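Local coordinates for transaminase (Bacillus megaterium, PDB 5G0A), which transfers amino groups as an S-selective omega-transaminase of the class-III aminotransferase family, using pyridoxal-5'-phosphate as its cofactor, at the interface of chains A and B and the interface of chains A and C. Residues are numbered along the deposited sequence; one frame, centred on the assembly and turned at random. Chains: chain A/B/C, Transaminase.

Contact 1 and contact 2 lie next to each other on chain A, the centres of their C-alpha atoms about 10 Å apart, and A:Tyr185 belongs to both. In contact 1, coil segments and strand 189-192 of chain A receive the end of helix 214-226 and the 3-10 helix 228-230 of chain B. In contact 2, the loop that carries A:Tyr185 runs against the same loop of chain C. The one loop thus faces two neighbours in the deposited assembly of four copies. It may therefore couple the two interfaces and help to hold the tetramer together near its middle.

Contact 1: the interface of chains A and B. Residues chain A 160, 179, 184-185, 191; chain B 225-226, 230.
The guanidinium of A:Arg160 lies flat over the ring of B:Tyr226, the last residue of helix 214-226, at a junction between two copies of this class-III aminotransferase. The two planes are 7° from parallel, and NH2 stands over the ring face, 3.5 Å from the centroid of B:Tyr226, a cation-pi stack. The arginine chain bends at its second and third torsions (chi2 -52°), which brings the flat head down onto the ring and turns its NE side toward B:Asn225. There NE and NH2 grip one oxygen together, NH2 standing 2.8 Å from OD1 of B:Asn225. The pair of bonds in the guanidinium plane fixes the rotation of the head. The other half of the same amide answers with a nearly straight bond: ND2 of B:Asn225 donates to the backbone O of A:Arg160 at 2.9 Å, reaching that carbonyl from above its plane. The positive head also sits by the C-terminal end of a helix, whose dipole would probably favour it.

A:Met191 adds an apolar contact, its methyl CE 3.7 Å from CE1 of B:Tyr226, with SD leaning toward the asparagine amide. A water links the phenol OH of B:Tyr226 to the backbone N of A:Met191.

B:Gln230, in the 3-10 helix 228-230, projects with CG between its backbone N and carbonyl carbon (chi1 79°), an extended chain carrying the amide tip to A:Ser184. OE1 of B:Gln230 takes the hydroxyl OG of A:Ser184 on a lone pair at 2.8 Å, and NE2 of B:Gln230 gives to the O of A:Ser184 at 2.9 Å, so both amide atoms are used on one residue. The same oxygen OE1 meets the ring edge of A:Tyr185. NE2 of B:Gln230 also bonds to the carbonyl O of B:Tyr226. That carbonyl receives a second donor, NE2 of A:Gln179, at 3.0 Å.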
ATOM      1  N   ARG A 160      10.312 -10.180   9.403  1.00 20.75           N
ATOM      2  CA  ARG A 160      11.370  -9.933   8.417  1.00 22.43           C
ATOM      3  C   ARG A 160      12.374 -11.088   8.463  1.00 22.80           C
ATOM      4  O   ARG A 160      13.590 -10.903   8.418  1.00 23.68           O
ATOM      5  CB  ARG A 160      12.048  -8.558   8.600  1.00 22.18           C
ATOM      6  CG  ARG A 160      11.135  -7.336   8.395  1.00 23.37           C
ATOM      7  CD  ARG A 160      10.364  -7.343   7.065  1.00 24.57           C
ATOM      8  NE  ARG A 160      11.158  -7.940   5.982  1.00 24.78           N
ATOM      9  CZ  ARG A 160      10.657  -8.401   4.836  1.00 26.05           C
ATOM     10  NH1 ARG A 160       9.353  -8.315   4.579  1.00 26.21           N
ATOM     11  NH2 ARG A 160      11.455  -8.976   3.943  1.00 27.85           N
ATOM     12  N   GLN A 179       7.161 -15.233  -3.707  1.00 23.84           N
ATOM     13  CA  GLN A 179       6.542 -14.613  -2.521  1.00 23.00           C
ATOM     14  C   GLN A 179       5.059 -14.396  -2.794  1.00 22.42           C
ATOM     15  O   GLN A 179       4.619 -14.438  -3.962  1.00 24.23           O
ATOM     16  CB  GLN A 179       7.238 -13.292  -2.191  1.00 23.98           C
ATOM     17  CG  GLN A 179       8.730 -13.458  -1.944  1.00 26.28           C
ATOM     18  CD  GLN A 179       9.402 -12.173  -1.487  1.00 28.62           C
ATOM     19  OE1 GLN A 179       8.863 -11.444  -0.649  1.00 29.53           O
ATOM     20  NE2 GLN A 179      10.587 -11.895  -2.024  1.00 26.64           N
ATOM     21  N   SER A 184       4.098  -9.080  -0.127  1.00 35.58           N
ATOM     22  CA  SER A 184       5.543  -9.370  -0.043  1.00 34.43           C
ATOM     23  C   SER A 184       6.392  -8.220   0.485  1.00 34.11           C
ATOM     24  O   SER A 184       7.630  -8.323   0.559  1.00 34.87           O
ATOM     25  CB  SER A 184       6.073  -9.849  -1.398  1.00 35.68           C
ATOM     26  OG  SER A 184       5.890  -8.845  -2.376  1.00 36.85           O
ATOM     27  N   TYR A 185       5.724  -7.129   0.863  1.00 36.03           N
ATOM     28  CA  TYR A 185       6.352  -5.977   1.538  1.00 34.56           C
ATOM     29  C   TYR A 185       5.173  -5.151   2.021  1.00 36.77           C
ATOM     30  O   TYR A 185       4.038  -5.422   1.619  1.00 35.94           O
ATOM     31  CB  TYR A 185       7.254  -5.157   0.581  1.00 35.48           C
ATOM     32  CG  TYR A 185       6.558  -4.790  -0.721  1.00 34.09           C
ATOM     33  CD1 TYR A 185       5.707  -3.687  -0.802  1.00 32.19           C
ATOM     34  CD2 TYR A 185       6.714  -5.588  -1.864  1.00 32.90           C
ATOM     35  CE1 TYR A 185       5.046  -3.374  -1.983  1.00 31.40           C
ATOM     36  CE2 TYR A 185       6.054  -5.280  -3.043  1.00 33.69           C
ATOM     37  CZ  TYR A 185       5.228  -4.175  -3.089  1.00 31.92           C
ATOM     38  OH  TYR A 185       4.579  -3.905  -4.255  1.00 32.56           O
ATOM     39  N   MET A 191      11.689  -1.657   8.429  1.00 24.83           N
ATOM     40  CA  MET A 191      12.630  -2.630   8.951  1.00 25.24           C
ATOM     41  C   MET A 191      13.894  -1.927   9.409  1.00 25.79           C
ATOM     42  O   MET A 191      14.660  -1.391   8.578  1.00 27.29           O
ATOM     43  CB  MET A 191      12.978  -3.685   7.900  1.00 25.38           C
ATOM     44  CG  MET A 191      13.886  -4.769   8.450  1.00 25.82           C
ATOM     45  SD  MET A 191      14.305  -6.064   7.296  1.00 26.17           S
ATOM     46  CE  MET A 191      15.453  -5.208   6.207  1.00 27.69           C
TER
ATOM     47  N   ASN B 225      17.244  -9.715   2.290  1.00 25.58           N
ATOM     48  CA  ASN B 225      16.108  -9.978   3.200  1.00 25.59           C
ATOM     49  C   ASN B 225      14.745  -9.898   2.503  1.00 23.82           C
ATOM     50  O   ASN B 225      13.879 -10.745   2.712  1.00 25.55           O
ATOM     51  CB  ASN B 225      16.139  -9.029   4.395  1.00 24.31           C
ATOM     52  CG  ASN B 225      15.100  -9.376   5.446  1.00 25.50           C
ATOM     53  OD1 ASN B 225      13.923  -8.978   5.351  1.00 26.93           O
ATOM     54  ND2 ASN B 225      15.521 -10.121   6.457  1.00 27.61           N
ATOM     55  N   TYR B 226      14.580  -8.885   1.648  1.00 24.09           N
ATOM     56  CA  TYR B 226      13.333  -8.674   0.937  1.00 21.99           C
ATOM     57  C   TYR B 226      13.261  -9.532  -0.310  1.00 24.74           C
ATOM     58  O   TYR B 226      12.195  -9.643  -0.916  1.00 26.36           O
ATOM     59  CB  TYR B 226      13.135  -7.195   0.596  1.00 24.30           C
ATOM     60  CG  TYR B 226      12.503  -6.422   1.728  1.00 23.97           C
ATOM     61  CD1 TYR B 226      13.285  -5.867   2.751  1.00 24.85           C
ATOM     62  CD2 TYR B 226      11.112  -6.265   1.787  1.00 23.61           C
ATOM     63  CE1 TYR B 226      12.680  -5.176   3.806  1.00 26.02           C
ATOM     64  CE2 TYR B 226      10.510  -5.572   2.814  1.00 26.70           C
ATOM     65  CZ  TYR B 226      11.297  -5.025   3.819  1.00 27.06           C
ATOM     66  OH  TYR B 226      10.682  -4.320   4.859  1.00 28.23           O
ATOM     67  N   GLN B 230      12.742  -9.688  -6.019  1.00 25.17           N
ATOM     68  CA  GLN B 230      11.669  -8.704  -6.086  1.00 24.73           C
ATOM     69  C   GLN B 230      12.161  -7.246  -6.034  1.00 23.07           C
ATOM     70  O   GLN B 230      11.345  -6.328  -5.926  1.00 23.39           O
ATOM     71  CB  GLN B 230      10.577  -9.001  -5.052  1.00 29.83           C
ATOM     72  CG  GLN B 230      10.870  -8.597  -3.638  1.00 29.77           C
ATOM     73  CD  GLN B 230       9.586  -8.526  -2.786  1.00 33.19           C
ATOM     74  OE1 GLN B 230       8.470  -8.506  -3.325  1.00 35.07           O
ATOM     75  NE2 GLN B 230       9.740  -8.501  -1.466  1.00 32.14           N
TER
HETATM   76  O   HOH W   1      11.655  -1.620   5.501  1.00 32.04           O

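Contact 2: the interface of chains A and C. Residues chain A 182-183, 185-188; chain C 182, 185-186.
Two loops meet here, residues 182-188 of chain A and residues 182-186 of chain C, with no helix or strand in the patch. Although the interface as a whole is two-fold symmetric, the two copies of the loop differ here: C:Asn186 has a positive phi, whereas A:Asn186 is extended. C:Asn186 pushes its amide in between A:Gly182, A:Tyr185 and A:Asn186, and has the largest buried surface of the residues in the patch. Its amide placement is doubtful, since OD1 of C:Asn186 stands only 2.5 Å from the backbone O of A:Tyr185, two atoms that can only accept. The two asparagine side chains cross at a slant, their amide planes 24° apart, with ND2 of A:Asn186 3.4 Å from CB of C:Asn186.

A:Asn186 carries CG anti to its backbone N (chi1 -157°), which sends OD1 forward over its own loop. On a lone pair, OD1 of A:Asn186 accepts the backbone N of A:Ala188 at 3.0 Å, capping the turn. A water 3.1 Å from OD1 of A:Asn186 passes the link on to the carbonyl O of C:Gly182. An alanine here would probably leave the N of A:Ala188 and this water without their shared acceptor, freeing the turn to shift.

The turn sets A:Ala188 against C:Tyr185: methyl CB lies over one face of the ring, toward its rim, 3.8 Å from the centroid of C:Tyr185. A:Ser187 reaches the edge of that ring instead, CB being 3.9 Å from CD2 of C:Tyr185. Through the methyl-on-ring packing and the water bridge, the loop probably helps to hold chains A and C together in the deposited tetramer, although the structure alone does not show how much it adds to its stability.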
ATOM      1  N   GLY A 182       1.035  -9.275  -3.605  1.00 28.84           N
ATOM      2  CA  GLY A 182       0.184  -8.330  -2.898  1.00 34.72           C
ATOM      3  C   GLY A 182       0.502  -8.265  -1.409  1.00 35.63           C
ATOM      4  O   GLY A 182       0.026  -7.354  -0.726  1.00 39.95           O
ATOM      5  N   SER A 183       1.306  -9.227  -0.935  1.00 33.42           N
ATOM      6  CA  SER A 183       1.724  -9.388   0.479  1.00 36.39           C
ATOM      7  C   SER A 183       3.216  -9.714   0.650  1.00 35.75           C
ATOM      8  O   SER A 183       3.565 -10.513   1.508  1.00 40.71           O
ATOM      9  CB  SER A 183       0.942 -10.522   1.154  1.00 36.07           C
ATOM     10  OG  SER A 183      -0.454 -10.390   0.948  1.00 41.95           O
ATOM     11  N   TYR A 185       5.724  -7.129   0.863  1.00 36.03           N
ATOM     12  CA  TYR A 185       6.352  -5.977   1.538  1.00 34.56           C
ATOM     13  C   TYR A 185       5.173  -5.151   2.021  1.00 36.77           C
ATOM     14  O   TYR A 185       4.038  -5.422   1.619  1.00 35.94           O
ATOM     15  CB  TYR A 185       7.254  -5.157   0.581  1.00 35.48           C
ATOM     16  CG  TYR A 185       6.558  -4.790  -0.721  1.00 34.09           C
ATOM     17  CD1 TYR A 185       5.707  -3.687  -0.802  1.00 32.19           C
ATOM     18  CD2 TYR A 185       6.714  -5.588  -1.864  1.00 32.90           C
ATOM     19  CE1 TYR A 185       5.046  -3.374  -1.983  1.00 31.40           C
ATOM     20  CE2 TYR A 185       6.054  -5.280  -3.043  1.00 33.69           C
ATOM     21  CZ  TYR A 185       5.228  -4.175  -3.089  1.00 31.92           C
ATOM     22  OH  TYR A 185       4.579  -3.905  -4.255  1.00 32.56           O
ATOM     23  N   ASN A 186       5.426  -4.168   2.887  1.00 33.67           N
ATOM     24  CA  ASN A 186       4.367  -3.293   3.398  1.00 35.97           C
ATOM     25  C   ASN A 186       4.987  -1.987   3.850  1.00 34.64           C
ATOM     26  O   ASN A 186       5.924  -1.976   4.680  1.00 32.54           O
ATOM     27  CB  ASN A 186       3.636  -3.946   4.574  1.00 35.12           C
ATOM     28  CG  ASN A 186       2.245  -3.386   4.771  1.00 39.62           C
ATOM     29  OD1 ASN A 186       2.087  -2.238   5.132  1.00 37.26           O
ATOM     30  ND2 ASN A 186       1.222  -4.198   4.499  1.00 43.24           N
ATOM     31  N   SER A 187       4.469  -0.898   3.285  1.00 34.65           N
ATOM     32  CA  SER A 187       4.988   0.442   3.516  1.00 35.25           C
ATOM     33  C   SER A 187       4.618   0.982   4.900  1.00 36.24           C
ATOM     34  O   SER A 187       5.181   1.992   5.343  1.00 36.26           O
ATOM     35  CB  SER A 187       4.493   1.396   2.428  1.00 38.51           C
ATOM     36  OG  SER A 187       5.096   1.106   1.153  1.00 43.91           O
ATOM     37  N   ALA A 188       3.685   0.312   5.580  1.00 34.45           N
ATOM     38  CA  ALA A 188       3.322   0.694   6.978  1.00 28.12           C
ATOM     39  C   ALA A 188       4.233   0.080   8.013  1.00 25.15           C
ATOM     40  O   ALA A 188       3.997   0.209   9.230  1.00 24.10           O
ATOM     41  CB  ALA A 188       1.885   0.362   7.306  1.00 31.78           C
TER
ATOM     42  N   GLY C 182      -3.062   2.958   8.896  1.00 31.52           N
ATOM     43  CA  GLY C 182      -2.057   2.125   8.262  1.00 35.11           C
ATOM     44  C   GLY C 182      -2.523   0.754   7.811  1.00 39.45           C
ATOM     45  O   GLY C 182      -1.769   0.036   7.141  1.00 38.68           O
ATOM     46  N   TYR C 185      -2.542   0.092   3.951  1.00 38.64           N
ATOM     47  CA  TYR C 185      -1.345   0.255   3.135  1.00 40.22           C
ATOM     48  C   TYR C 185      -1.175  -1.092   2.458  1.00 42.04           C
ATOM     49  O   TYR C 185      -1.357  -2.128   3.093  1.00 49.07           O
ATOM     50  CB  TYR C 185      -0.097   0.487   3.997  1.00 37.24           C
ATOM     51  CG  TYR C 185       0.129   1.868   4.580  1.00 34.90           C
ATOM     52  CD1 TYR C 185      -0.868   2.548   5.254  1.00 34.47           C
ATOM     53  CD2 TYR C 185       1.392   2.470   4.496  1.00 34.73           C
ATOM     54  CE1 TYR C 185      -0.602   3.805   5.830  1.00 34.87           C
ATOM     55  CE2 TYR C 185       1.657   3.707   5.066  1.00 33.93           C
ATOM     56  CZ  TYR C 185       0.655   4.371   5.734  1.00 34.32           C
ATOM     57  OH  TYR C 185       0.915   5.632   6.270  1.00 39.65           O
ATOM     58  N   ASN C 186      -0.839  -1.094   1.176  1.00 47.69           N
ATOM     59  CA  ASN C 186      -0.547  -2.350   0.484  1.00 45.63           C
ATOM     60  C   ASN C 186      -1.759  -3.231   0.124  1.00 47.07           C
ATOM     61  O   ASN C 186      -1.598  -4.160  -0.679  1.00 49.83           O
ATOM     62  CB  ASN C 186       0.406  -3.179   1.339  1.00 46.47           C
ATOM     63  CG  ASN C 186       1.463  -3.899   0.529  1.00 47.36           C
ATOM     64  OD1 ASN C 186       2.637  -3.583   0.628  1.00 44.94           O
ATOM     65  ND2 ASN C 186       1.057  -4.883  -0.245  1.00 44.17           N
TER
HETATM   66  O   HOH W   2      -0.207  -2.281   7.154  1.00 45.09           O